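Local atomic coordinates of ORF98 PTP-2 (Cydia pomonella granulosis virus, PDB entry 6I28), a protein that probably dephosphorylates phosphotyrosine and phosphoserine/threonine residues of protein substrates, possibly MAP kinases, as a viral dual-specificity phosphatase. Residues A[141-144]-A[145-148]; A[126-129]-A[130-134]; A[47-50]-A[51-54]. All blocks are in the same frame, centred on the assembly; numbering follows the deposited sequence.

Interaction 1 (A[141-144]-A[145-148])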
ATOM      1  N   HIS A 141       4.065  11.022  -2.602  1.00 34.55           N
ATOM      2  CA  HIS A 141       3.347  12.277  -2.403  1.00 37.94           C
ATOM      3  C   HIS A 141       1.846  11.989  -2.378  1.00 33.90           C
ATOM      4  O   HIS A 141       1.146  12.210  -3.377  1.00 31.94           O
ATOM      5  CB  HIS A 141       3.684  13.290  -3.503  1.00 46.32           C
ATOM      6  CG  HIS A 141       3.299  14.696  -3.157  1.00 55.44           C
ATOM      7  ND1 HIS A 141       2.436  15.446  -3.927  1.00 59.43           N
ATOM      8  CD2 HIS A 141       3.643  15.482  -2.110  1.00 58.91           C
ATOM      9  CE1 HIS A 141       2.281  16.641  -3.384  1.00 59.19           C
ATOM     10  NE2 HIS A 141       3.010  16.693  -2.285  1.00 59.28           N
ATOM     11  N   PRO A 142       1.319  11.512  -1.254  1.00 32.16           N
ATOM     12  CA  PRO A 142      -0.115  11.222  -1.181  1.00 32.00           C
ATOM     13  C   PRO A 142      -0.938  12.482  -1.369  1.00 32.07           C
ATOM     14  O   PRO A 142      -0.609  13.557  -0.851  1.00 32.25           O
ATOM     15  CB  PRO A 142      -0.291  10.628   0.226  1.00 32.91           C
ATOM     16  CG  PRO A 142       1.068  10.105   0.589  1.00 32.43           C
ATOM     17  CD  PRO A 142       2.026  11.106  -0.026  1.00 31.26           C
ATOM     18  N   SER A 143      -2.003  12.353  -2.139  1.00 33.69           N
ATOM     19  CA  SER A 143      -2.915  13.475  -2.279  1.00 36.23           C
ATOM     20  C   SER A 143      -3.411  13.951  -0.922  1.00 39.21           C
ATOM     21  O   SER A 143      -3.517  13.179   0.031  1.00 37.12           O
ATOM     22  CB  SER A 143      -4.103  13.086  -3.142  1.00 35.09           C
ATOM     23  OG  SER A 143      -3.661  12.482  -4.354  1.00 36.00           O
ATOM     24  N   GLU A 144      -3.781  15.229  -0.869  1.00 43.76           N
ATOM     25  CA  GLU A 144      -4.155  15.829   0.407  1.00 47.62           C
ATOM     26  C   GLU A 144      -5.242  15.028   1.118  1.00 41.38           C
ATOM     27  O   GLU A 144      -5.185  14.845   2.342  1.00 41.09           O
ATOM     28  CB  GLU A 144      -4.624  17.274   0.212  1.00 59.92           C
ATOM     29  CG  GLU A 144      -3.515  18.286   0.344  1.00 71.88           C
ATOM     30  CD  GLU A 144      -4.020  19.728   0.307  1.00 82.05           C
ATOM     31  OE1 GLU A 144      -3.411  20.546  -0.420  1.00 87.12           O
ATOM     32  OE2 GLU A 144      -5.016  20.037   1.008  1.00 85.27           O
ATOM     33  N   HIS A 145      -6.255  14.555   0.384  1.00 38.41           N
ATOM     34  CA  HIS A 145      -7.333  13.847   1.078  1.00 37.14           C
ATOM     35  C   HIS A 145      -6.875  12.496   1.623  1.00 34.24           C
ATOM     36  O   HIS A 145      -7.436  12.001   2.614  1.00 34.19           O
ATOM     37  CB  HIS A 145      -8.566  13.680   0.179  1.00 39.57           C
ATOM     38  CG  HIS A 145      -8.389  12.713  -0.946  1.00 41.72           C
ATOM     39  ND1 HIS A 145      -7.667  13.020  -2.087  1.00 43.04           N
ATOM     40  CD2 HIS A 145      -8.880  11.467  -1.136  1.00 42.04           C
ATOM     41  CE1 HIS A 145      -7.704  11.994  -2.920  1.00 43.29           C
ATOM     42  NE2 HIS A 145      -8.417  11.031  -2.358  1.00 43.62           N
ATOM     43  N   PHE A 146      -5.871  11.873   1.007  1.00 32.14           N
ATOM     44  CA  PHE A 146      -5.308  10.661   1.613  1.00 30.51           C
ATOM     45  C   PHE A 146      -4.509  11.004   2.873  1.00 30.91           C
ATOM     46  O   PHE A 146      -4.481  10.220   3.824  1.00 29.97           O
ATOM     47  CB  PHE A 146      -4.418   9.888   0.645  1.00 29.25           C
ATOM     48  CG  PHE A 146      -5.157   9.244  -0.470  1.00 28.83           C
ATOM     49  CD1 PHE A 146      -6.386   8.635  -0.263  1.00 27.86           C
ATOM     50  CD2 PHE A 146      -4.606   9.187  -1.725  1.00 29.05           C
ATOM     51  CE1 PHE A 146      -7.067   8.090  -1.334  1.00 28.67           C
ATOM     52  CE2 PHE A 146      -5.291   8.585  -2.789  1.00 29.91           C
ATOM     53  CZ  PHE A 146      -6.509   8.019  -2.566  1.00 28.24           C
ATOM     54  N   VAL A 147      -3.813  12.155   2.874  1.00 31.43           N
ATOM     55  CA  VAL A 147      -3.110  12.601   4.084  1.00 32.95           C
ATOM     56  C   VAL A 147      -4.089  12.807   5.227  1.00 35.10           C
ATOM     57  O   VAL A 147      -3.837  12.378   6.361  1.00 33.85           O
ATOM     58  CB  VAL A 147      -2.306  13.880   3.788  1.00 34.06           C
ATOM     59  CG1 VAL A 147      -1.749  14.459   5.101  1.00 33.43           C
ATOM     60  CG2 VAL A 147      -1.190  13.624   2.793  1.00 34.99           C
ATOM     61  N   GLU A 148      -5.232  13.438   4.959  1.00 38.24           N
ATOM     62  CA  GLU A 148      -6.205  13.609   6.032  1.00 42.59           C
ATOM     63  C   GLU A 148      -6.816  12.264   6.443  1.00 36.94           C
ATOM     64  O   GLU A 148      -7.093  12.041   7.621  1.00 34.84           O
ATOM     65  CB  GLU A 148      -7.289  14.605   5.615  1.00 55.86           C
ATOM     66  CG  GLU A 148      -6.796  16.044   5.481  1.00 66.28           C
ATOM     67  CD  GLU A 148      -6.087  16.593   6.743  1.00 75.27           C
ATOM     68  OE1 GLU A 148      -6.653  16.477   7.866  1.00 78.08           O
ATOM     69  OE2 GLU A 148      -4.960  17.141   6.600  1.00 76.26           O
TER
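Pro142 and Val147 meet across the N-terminus of helix 144-151, where the chain turns from a loop into the helix and Ser143 holds the N-cap position. Pro142 CB rests 4.0 Å from Val147 CG2 and also lies 4.2 Å from Phe146 CB. CG1 of Val147 is anti to the backbone N (chi1 171°), which brings CG2 round beside that nitrogen, against the carbonyl oxygens of Pro142 and Ser143. The Ser143 carbonyl serves the first turn: Val147 N donates to Ser143 O at 3.0 Å in a good bond, whereas the bond from Phe146 N to Ser143 O is weak, bent to 121°. The next i to i+4 bond, from Glu148 N to Glu144 O, is 3.0 Å. The Ser143 hydroxyl caps nothing; OG is hydrogen-bonded instead to Asp71 OD1 and Ser109 OG, tying the helix start to two loops, one holding Asp71 and the other the CX5R signature loop (P-loop) of the phosphatase family, which ends in Ser109 and Arg110. Next to it, His145 carries CG between its backbone N and carbonyl carbon (chi1 70°), a crowded position that folds the imidazole back until ND1 lies 3.7 Å from Ser143 CB. Helix 110-123 meets Pro142 through Thr113 and Ile116, and Phe146 through Arg110 and Thr113, while Asp71 touches both rings. On the exposed flank Glu144 and Glu148 keep their like charges apart. His145 NE2 sits 3.4 Å above the plane of the Phe146 ring, offset toward its rim.

Interaction 2 (A[126-129]-A[130-134])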
ATOM      1  N   ASP A 126       2.877   7.775  13.954  1.00 31.19           N
ATOM      2  CA  ASP A 126       1.952   8.692  13.297  1.00 33.09           C
ATOM      3  C   ASP A 126       2.274   8.860  11.817  1.00 31.88           C
ATOM      4  O   ASP A 126       3.260   8.326  11.299  1.00 30.67           O
ATOM      5  CB  ASP A 126       1.968  10.059  13.989  1.00 37.33           C
ATOM      6  CG  ASP A 126       3.282  10.768  13.845  1.00 42.52           C
ATOM      7  OD1 ASP A 126       4.223  10.313  13.164  1.00 44.18           O
ATOM      8  OD2 ASP A 126       3.380  11.825  14.444  1.00 45.30           O
ATOM      9  N   TYR A 127       1.441   9.633  11.115  1.00 33.07           N
ATOM     10  CA  TYR A 127       1.604   9.757   9.677  1.00 33.19           C
ATOM     11  C   TYR A 127       2.962  10.327   9.296  1.00 35.16           C
ATOM     12  O   TYR A 127       3.643   9.792   8.418  1.00 35.18           O
ATOM     13  CB  TYR A 127       0.508  10.607   9.076  1.00 32.59           C
ATOM     14  CG  TYR A 127       0.787  10.961   7.628  1.00 32.37           C
ATOM     15  CD1 TYR A 127       0.510  10.061   6.629  1.00 32.77           C
ATOM     16  CD2 TYR A 127       1.349  12.189   7.254  1.00 33.70           C
ATOM     17  CE1 TYR A 127       0.758  10.341   5.314  1.00 34.33           C
ATOM     18  CE2 TYR A 127       1.593  12.471   5.884  1.00 33.54           C
ATOM     19  CZ  TYR A 127       1.295  11.538   4.937  1.00 33.21           C
ATOM     20  OH  TYR A 127       1.526  11.771   3.601  1.00 33.83           O
ATOM     21  N   GLU A 128       3.374  11.418   9.936  1.00 37.95           N
ATOM     22  CA  GLU A 128       4.608  12.078   9.508  1.00 39.77           C
ATOM     23  C   GLU A 128       5.809  11.154   9.691  1.00 37.14           C
ATOM     24  O   GLU A 128       6.687  11.102   8.838  1.00 36.26           O
ATOM     25  CB  GLU A 128       4.807  13.386  10.271  1.00 47.46           C
ATOM     26  CG  GLU A 128       4.350  14.639   9.471  1.00 54.87           C
ATOM     27  CD  GLU A 128       5.175  14.872   8.210  1.00 60.52           C
ATOM     28  OE1 GLU A 128       6.430  14.813   8.312  1.00 62.55           O
ATOM     29  OE2 GLU A 128       4.570  15.101   7.121  1.00 63.88           O
ATOM     30  N   GLN A 129       5.855  10.391  10.783  1.00 37.59           N
ATOM     31  CA  GLN A 129       6.950   9.442  10.969  1.00 37.53           C
ATOM     32  C   GLN A 129       6.919   8.334   9.912  1.00 35.40           C
ATOM     33  O   GLN A 129       7.953   7.966   9.342  1.00 35.40           O
ATOM     34  CB  GLN A 129       6.889   8.823  12.360  1.00 38.91           C
ATOM     35  CG  GLN A 129       8.192   8.186  12.769  1.00 40.84           C
ATOM     36  CD  GLN A 129       8.157   7.667  14.183  1.00 41.99           C
ATOM     37  OE1 GLN A 129       7.433   8.184  15.032  1.00 43.26           O
ATOM     38  NE2 GLN A 129       8.924   6.618  14.439  1.00 42.63           N
ATOM     39  N   ALA A 130       5.749   7.738   9.674  1.00 33.17           N
ATOM     40  CA  ALA A 130       5.706   6.716   8.659  1.00 31.83           C
ATOM     41  C   ALA A 130       5.973   7.281   7.275  1.00 30.51           C
ATOM     42  O   ALA A 130       6.568   6.597   6.433  1.00 31.49           O
ATOM     43  CB  ALA A 130       4.353   6.005   8.690  1.00 30.98           C
ATOM     44  N   PHE A 131       5.475   8.485   6.984  1.00 27.98           N
ATOM     45  CA  PHE A 131       5.667   9.051   5.666  1.00 28.89           C
ATOM     46  C   PHE A 131       7.154   9.257   5.415  1.00 30.03           C
ATOM     47  O   PHE A 131       7.680   8.891   4.370  1.00 28.94           O
ATOM     48  CB  PHE A 131       4.884  10.354   5.525  1.00 29.71           C
ATOM     49  CG  PHE A 131       5.355  11.213   4.383  1.00 31.09           C
ATOM     50  CD1 PHE A 131       5.030  10.955   3.075  1.00 31.99           C
ATOM     51  CD2 PHE A 131       6.144  12.313   4.647  1.00 33.09           C
ATOM     52  CE1 PHE A 131       5.496  11.775   2.048  1.00 33.01           C
ATOM     53  CE2 PHE A 131       6.620  13.125   3.621  1.00 34.24           C
ATOM     54  CZ  PHE A 131       6.314  12.866   2.342  1.00 34.62           C
ATOM     55  N   GLN A 132       7.859   9.874   6.366  1.00 32.61           N
ATOM     56  CA  GLN A 132       9.290  10.058   6.157  1.00 37.91           C
ATOM     57  C   GLN A 132      10.025   8.737   5.957  1.00 37.75           C
ATOM     58  O   GLN A 132      10.916   8.659   5.103  1.00 38.81           O
ATOM     59  CB  GLN A 132       9.907  10.863   7.312  1.00 42.87           C
ATOM     60  CG  GLN A 132       9.290  12.268   7.492  1.00 48.11           C
ATOM     61  CD  GLN A 132       9.740  13.293   6.417  1.00 51.64           C
ATOM     62  OE1 GLN A 132       9.046  14.277   6.148  1.00 53.42           O
ATOM     63  NE2 GLN A 132      10.881  13.038   5.793  1.00 52.84           N
ATOM     64  N   TYR A 133       9.679   7.688   6.708  1.00 37.48           N
ATOM     65  CA  TYR A 133      10.344   6.403   6.490  1.00 37.74           C
ATOM     66  C   TYR A 133      10.147   5.940   5.044  1.00 33.61           C
ATOM     67  O   TYR A 133      11.112   5.594   4.342  1.00 34.63           O
ATOM     68  CB  TYR A 133       9.845   5.331   7.478  1.00 42.19           C
ATOM     69  CG  TYR A 133      10.589   4.014   7.286  1.00 46.43           C
ATOM     70  CD1 TYR A 133      11.795   3.757   7.945  1.00 48.70           C
ATOM     71  CD2 TYR A 133      10.109   3.042   6.396  1.00 49.67           C
ATOM     72  CE1 TYR A 133      12.497   2.572   7.744  1.00 51.51           C
ATOM     73  CE2 TYR A 133      10.805   1.848   6.181  1.00 52.19           C
ATOM     74  CZ  TYR A 133      11.994   1.616   6.860  1.00 54.12           C
ATOM     75  OH  TYR A 133      12.685   0.426   6.636  1.00 57.09           O
ATOM     76  N   VAL A 134       8.896   5.919   4.580  1.00 29.55           N
ATOM     77  CA  VAL A 134       8.641   5.481   3.214  1.00 28.61           C
ATOM     78  C   VAL A 134       9.311   6.398   2.200  1.00 30.62           C
ATOM     79  O   VAL A 134       9.847   5.933   1.194  1.00 31.01           O
ATOM     80  CB  VAL A 134       7.127   5.354   2.932  1.00 26.48           C
ATOM     81  CG1 VAL A 134       6.956   5.185   1.459  1.00 24.95           C
ATOM     82  CG2 VAL A 134       6.547   4.281   3.807  1.00 25.68           C
TER
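Asp126 starts helix 127-137, using its backbone O and its carboxylate OD1 as acceptors. The backbone O takes Ala130 N at 3.0 Å in an almost straight bond (174°), and the side chain is the N-cap: OD1 accepts from Gln129 N at 2.9 Å, satisfying an amide of the first turn that has no preceding helical carbonyl to use. The next i to i+4 bonds follow from Phe131 N to Tyr127 O, Gln132 N to Glu128 O and Tyr133 N to Gln129 O. The side chains of Glu128 and Gln132 run alongside each other, but OE1 of Glu128 and OE1 of Gln132, 3.4 Å apart, are both acceptors and do not bond. Tyr127 turns its ring (CG opposite the backbone N, chi1 170°) beneath Phe131, whose CB lies over one face in a CH-pi contact, 4.0 Å from the Tyr127 ring centroid. The two rings are nearly parallel but slid apart, so they hardly overlap. Tyr127 packs onward against Ile116 of helix 110-123 and against Val147, Leu150 and Lys151 of helix 144-151, while Ala130 faces Ile119 and Met120 of helix 110-123.

Interaction 3 (A[47-50]-A[51-54])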
ATOM      1  N   ASP A  47      -8.001   2.259 -11.111  1.00 38.58           N
ATOM      2  CA  ASP A  47      -9.305   2.572 -11.694  1.00 44.36           C
ATOM      3  C   ASP A  47      -9.425   2.025 -13.110  1.00 47.82           C
ATOM      4  O   ASP A  47     -10.489   2.138 -13.713  1.00 46.59           O
ATOM      5  CB  ASP A  47      -9.515   4.120 -11.705  1.00 48.68           C
ATOM      6  CG  ASP A  47      -8.402   4.894 -12.443  1.00 53.69           C
ATOM      7  OD1 ASP A  47      -7.274   4.997 -11.900  1.00 57.07           O
ATOM      8  OD2 ASP A  47      -8.707   5.467 -13.541  1.00 55.75           O
ATOM      9  N   SER A  48      -8.358   1.413 -13.639  1.00 52.87           N
ATOM     10  CA  SER A  48      -8.350   0.794 -14.955  1.00 56.80           C
ATOM     11  C   SER A  48      -8.691  -0.688 -14.822  1.00 56.98           C
ATOM     12  O   SER A  48      -8.974  -1.187 -13.730  1.00 58.25           O
ATOM     13  CB  SER A  48      -6.995   1.006 -15.636  1.00 59.82           C
ATOM     14  OG  SER A  48      -5.888   0.491 -14.904  1.00 63.47           O
ATOM     15  N   ASP A  49      -8.663  -1.405 -15.943  1.00 55.06           N
ATOM     16  CA  ASP A  49      -9.006  -2.823 -15.952  1.00 54.99           C
ATOM     17  C   ASP A  49      -7.876  -3.655 -15.352  1.00 51.92           C
ATOM     18  O   ASP A  49      -6.729  -3.552 -15.802  1.00 50.96           O
ATOM     19  CB  ASP A  49      -9.270  -3.276 -17.384  1.00 57.66           C
ATOM     20  CG  ASP A  49      -9.962  -4.623 -17.463  1.00 60.90           C
ATOM     21  OD1 ASP A  49     -10.125  -5.293 -16.413  1.00 62.16           O
ATOM     22  OD2 ASP A  49     -10.340  -5.004 -18.599  1.00 62.36           O
ATOM     23  N   VAL A  50      -8.207  -4.489 -14.344  1.00 49.17           N
ATOM     24  CA  VAL A  50      -7.186  -5.300 -13.685  1.00 44.82           C
ATOM     25  C   VAL A  50      -7.027  -6.724 -14.240  1.00 43.64           C
ATOM     26  O   VAL A  50      -5.975  -7.350 -14.024  1.00 41.87           O
ATOM     27  CB  VAL A  50      -7.457  -5.431 -12.171  1.00 44.71           C
ATOM     28  CG1 VAL A  50      -8.469  -6.544 -11.870  1.00 45.56           C
ATOM     29  CG2 VAL A  50      -6.153  -5.697 -11.392  1.00 42.34           C
ATOM     30  N   ALA A  51      -8.028  -7.242 -14.963  1.00 44.52           N
ATOM     31  CA  ALA A  51      -7.964  -8.627 -15.426  1.00 46.93           C
ATOM     32  C   ALA A  51      -6.716  -8.925 -16.252  1.00 47.36           C
ATOM     33  O   ALA A  51      -6.157 -10.032 -16.119  1.00 46.50           O
ATOM     34  CB  ALA A  51      -9.227  -8.949 -16.233  1.00 48.39           C
ATOM     35  N   PRO A  52      -6.232  -8.018 -17.091  1.00 47.14           N
ATOM     36  CA  PRO A  52      -4.977  -8.293 -17.812  1.00 44.86           C
ATOM     37  C   PRO A  52      -3.785  -8.403 -16.891  1.00 39.64           C
ATOM     38  O   PRO A  52      -2.874  -9.211 -17.145  1.00 38.68           O
ATOM     39  CB  PRO A  52      -4.833  -7.081 -18.741  1.00 46.47           C
ATOM     40  CG  PRO A  52      -6.292  -6.564 -18.908  1.00 47.98           C
ATOM     41  CD  PRO A  52      -6.945  -6.827 -17.591  1.00 48.75           C
ATOM     42  N   ILE A  53      -3.731  -7.579 -15.847  1.00 34.34           N
ATOM     43  CA  ILE A  53      -2.625  -7.688 -14.904  1.00 32.13           C
ATOM     44  C   ILE A  53      -2.711  -9.015 -14.166  1.00 31.61           C
ATOM     45  O   ILE A  53      -1.706  -9.705 -13.995  1.00 30.85           O
ATOM     46  CB  ILE A  53      -2.606  -6.506 -13.925  1.00 31.67           C
ATOM     47  CG1 ILE A  53      -2.484  -5.199 -14.692  1.00 31.20           C
ATOM     48  CG2 ILE A  53      -1.433  -6.641 -12.997  1.00 32.41           C
ATOM     49  CD1 ILE A  53      -2.570  -3.998 -13.807  1.00 29.54           C
ATOM     50  N   LYS A  54      -3.916  -9.373 -13.692  1.00 32.74           N
ATOM     51  CA  LYS A  54      -4.099 -10.662 -13.025  1.00 36.43           C
ATOM     52  C   LYS A  54      -3.672 -11.803 -13.939  1.00 38.41           C
ATOM     53  O   LYS A  54      -2.987 -12.731 -13.512  1.00 35.93           O
ATOM     54  CB  LYS A  54      -5.562 -10.859 -12.619  1.00 38.88           C
ATOM     55  CG  LYS A  54      -5.951 -10.077 -11.402  1.00 42.48           C
ATOM     56  CD  LYS A  54      -7.174 -10.624 -10.640  1.00 45.35           C
ATOM     57  CE  LYS A  54      -7.328  -9.873  -9.277  1.00 47.79           C
ATOM     58  NZ  LYS A  54      -8.255 -10.498  -8.298  1.00 47.86           N
TER
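Asp49 and Val50 meet Ala51, Pro52, Ile53 and Lys54 in a local contact at the surface, where the loop after strand 41-46 winds into helix 51-57. Asp49 OD1 accepts from Ala51 N at 3.2 Å, with 157° at the hydrogen, and the amide approaches from well above the carboxylate plane, 51° out of it. The carboxylate is brought forward because CG stands opposite the backbone N (chi1 -166°), and it then passes across Pro52 at about a right angle, OD1 lying 3.7 Å from Pro52 CD. Pro52 lies in the first turn, where amides have no helical carbonyl before them to bond, so its missing N-H is readily tolerated. The first regular bond runs from Lys54 N to Val50 O, at 2.9 Å and nearly straight. Val50 supplies the apolar link, its CG2 4.4 Å from Ile53 CB; Val50 also touches Ser44 and His66, and the buried Ile53 touches Ile46, His64 and Phe23. Lys54 lies extended, its NZ hydrogen-bonded to His64 O on strand 64-68. Farther back in the loop, Asp47 OD1 forms a salt bridge with Arg110, at the start of helix 110-123. An aspartate oxygen accepting from the backbone N two residues ahead is an Asx turn, here used at the entrance to a helix in a strand-loop-helix connection.

Interactions 1 and 2 touch, on helices 144-151 and 127-137, which follow each other in the chain; Tyr127 joins them, its OH packing 3.4 Å from Val147 CG2 and 3.5 Å from Pro142 CG. Interaction 3 stands apart at the surface, its centre about 24 Å from that of interaction 1 and about 30 Å from that of interaction 2, across the chain's centre from the latter. All three are helix starts, differently served: the aspartates of 126-129 and 47-50 take an amide ahead, whereas the serine of 141-144 spends its hydroxyl on outside partners. Partly buried interaction 1 adds proline-to-aliphatic packing and interaction 2 a CH-pi contact; the surface site rests on an Asx turn and a thin Val50-Ile53 contact.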